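Local structure of fuculose-1-phosphate aldolase (Thermus thermophilus, 2FK5) at residues S71-E76 with L134-A139. The protein belongs to the class II aldolase and adducin family and has its AraD-like fold, with helices packed on a central mixed beta-sheet. Residues are numbered along the deposited sequence; the frame is centred on the assembly and turned at random.
Sequences SVVHRE and LSVAEA
A137 points its methyl toward the last turn of 71-76, and this is where the two segments bring their CA atoms closest: those of E76 and A137 are 5.9 Å apart. The short segments run roughly parallel, inclined by 32°, with their axes 8.6 Å apart at closest approach. So small a residue at the crossing lets A137 CB settle against the backbone of E76, 3.6 Å from E76 O, while E76 CG lies on the same methyl at 3.8 Å. E76 CG is anti to the backbone N (chi1 -158°), and the chain then bends at chi2 (59°), so its methylenes do the packing and the carboxylate is carried off to other partners.

V73, a turn before E76, meets V136, the neighbour of A137. Their CG1 methyls lie 3.8 Å apart, and V73 CG1 sits almost as close to V136 CB; the two side chains cross at about a right angle. V136 also touches V77 and L121, so it is V136, with V73 packed on it, that links the contact to strand 118-121.

The other side is looser. L134, partly exposed, starts its side chain away from 71-76, and the nearest link there is E76 CG to L134 N at 4.4 Å. E76 itself is buried, its carboxylate held by salt bridges from R79 to OE1 and from R80 NE to OE2. R80 NH1 also reaches OE2 of the partly exposed E138, 6.7 Å from E76 OE2.

No hydrogen bond crosses directly between the two segments. Their own grip is van der Waals contact, of methyls with each other and with the backbone and methylenes of E76, and the arginine shared by the two glutamates probably offsets their mutual repulsion, adding an ionic tie between the helices.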
loop_
_atom_site.group_PDB
_atom_site.type_symbol
_atom_site.label_atom_id
_atom_site.label_comp_id
_atom_site.label_asym_id
_atom_site.label_seq_id
_atom_site.Cartn_x
_atom_site.Cartn_y
_atom_site.Cartn_z
ATOM N N SER A 71 -25.471 11.016 -9.496
ATOM C CA SER A 71 -25.514 11.014 -10.948
ATOM C C SER A 71 -26.262 12.209 -11.520
ATOM O O SER A 71 -25.913 12.690 -12.589
ATOM C CB SER A 71 -26.127 9.711 -11.463
ATOM O OG SER A 71 -25.251 8.625 -11.224
ATOM N N VAL A 72 -27.270 12.703 -10.806
ATOM C CA VAL A 72 -28.035 13.855 -11.288
ATOM C C VAL A 72 -27.122 15.064 -11.428
ATOM O O VAL A 72 -27.259 15.864 -12.353
ATOM C CB VAL A 72 -29.167 14.261 -10.313
ATOM C CG1 VAL A 72 -30.358 14.783 -11.101
ATOM N N VAL A 73 -26.195 15.203 -10.488
ATOM C CA VAL A 73 -25.268 16.317 -10.509
ATOM C C VAL A 73 -24.271 16.168 -11.645
ATOM O O VAL A 73 -23.999 17.121 -12.366
ATOM C CB VAL A 73 -24.491 16.419 -9.185
ATOM C CG1 VAL A 73 -23.565 17.625 -9.227
ATOM C CG2 VAL A 73 -25.470 16.504 -8.011
ATOM N N HIS A 74 -23.713 14.970 -11.798
ATOM C CA HIS A 74 -22.755 14.736 -12.869
ATOM C C HIS A 74 -23.435 15.014 -14.210
ATOM O O HIS A 74 -22.887 15.702 -15.067
ATOM C CB HIS A 74 -22.270 13.289 -12.837
ATOM C CG HIS A 74 -21.339 12.986 -11.703
ATOM N ND1 HIS A 74 -20.025 12.622 -11.901
ATOM C CD2 HIS A 74 -21.537 12.970 -10.363
ATOM C CE1 HIS A 74 -19.453 12.394 -10.733
ATOM N NE2 HIS A 74 -20.349 12.599 -9.782
ATOM N N ARG A 75 -24.630 14.470 -14.374
ATOM C CA ARG A 75 -25.364 14.658 -15.621
ATOM C C ARG A 75 -25.560 16.135 -15.959
ATOM O O ARG A 75 -25.329 16.564 -17.093
ATOM C CB ARG A 75 -26.726 13.967 -15.544
ATOM C CG ARG A 75 -27.513 14.058 -16.854
ATOM C CD ARG A 75 -28.838 13.349 -16.742
ATOM N NE ARG A 75 -29.707 13.997 -15.770
ATOM C CZ ARG A 75 -30.950 13.609 -15.513
ATOM N NH1 ARG A 75 -31.464 12.573 -16.164
ATOM N NH2 ARG A 75 -31.677 14.254 -14.608
ATOM N N GLU A 76 -25.971 16.919 -14.967
ATOM C CA GLU A 76 -26.207 18.341 -15.187
ATOM C C GLU A 76 -24.914 19.055 -15.552
ATOM O O GLU A 76 -24.909 19.944 -16.398
ATOM C CB GLU A 76 -26.835 18.967 -13.935
ATOM C CG GLU A 76 -27.602 20.255 -14.200
ATOM C CD GLU A 76 -28.737 20.064 -15.196
ATOM O OE1 GLU A 76 -29.442 19.037 -15.103
ATOM O OE2 GLU A 76 -28.928 20.942 -16.064
ATOM N N LEU A 134 -27.996 21.917 -10.156
ATOM C CA LEU A 134 -27.985 23.176 -10.888
ATOM C C LEU A 134 -26.881 24.128 -10.429
ATOM O O LEU A 134 -26.144 24.676 -11.251
ATOM C CB LEU A 134 -29.352 23.854 -10.765
ATOM C CG LEU A 134 -29.577 25.095 -11.625
ATOM C CD1 LEU A 134 -29.344 24.757 -13.090
ATOM C CD2 LEU A 134 -30.996 25.599 -11.414
ATOM N N SER A 135 -26.763 24.324 -9.115
ATOM C CA SER A 135 -25.737 25.215 -8.561
ATOM C C SER A 135 -24.329 24.772 -8.959
ATOM O O SER A 135 -23.513 25.573 -9.417
ATOM C CB SER A 135 -25.826 25.244 -7.031
ATOM O OG SER A 135 -27.103 25.692 -6.614
ATOM N N VAL A 136 -24.054 23.490 -8.760
ATOM C CA VAL A 136 -22.755 22.920 -9.094
ATOM C C VAL A 136 -22.451 23.080 -10.580
ATOM O O VAL A 136 -21.375 23.545 -10.949
ATOM C CB VAL A 136 -22.707 21.417 -8.724
ATOM C CG1 VAL A 136 -21.433 20.781 -9.258
ATOM C CG2 VAL A 136 -22.789 21.255 -7.207
ATOM N N ALA A 137 -23.396 22.691 -11.433
ATOM C CA ALA A 137 -23.183 22.803 -12.875
ATOM C C ALA A 137 -22.921 24.252 -13.276
ATOM O O ALA A 137 -21.968 24.544 -14.002
ATOM C CB ALA A 137 -24.389 22.248 -13.635
ATOM N N GLU A 138 -23.759 25.172 -12.806
ATOM C CA GLU A 138 -23.545 26.569 -13.154
ATOM C C GLU A 138 -22.183 27.038 -12.669
ATOM O O GLU A 138 -21.480 27.753 -13.371
ATOM C CB GLU A 138 -24.648 27.450 -12.568
ATOM C CG GLU A 138 -25.946 27.393 -13.368
ATOM C CD GLU A 138 -25.736 27.753 -14.830
ATOM O OE1 GLU A 138 -25.075 28.776 -15.103
ATOM O OE2 GLU A 138 -26.233 27.017 -15.709
ATOM N N ALA A 139 -21.796 26.619 -11.472
ATOM C CA ALA A 139 -20.504 27.014 -10.931
ATOM C C ALA A 139 -19.351 26.484 -11.776
ATOM O O ALA A 139 -18.401 27.204 -12.065
ATOM C CB ALA A 139 -20.366 26.516 -9.495
#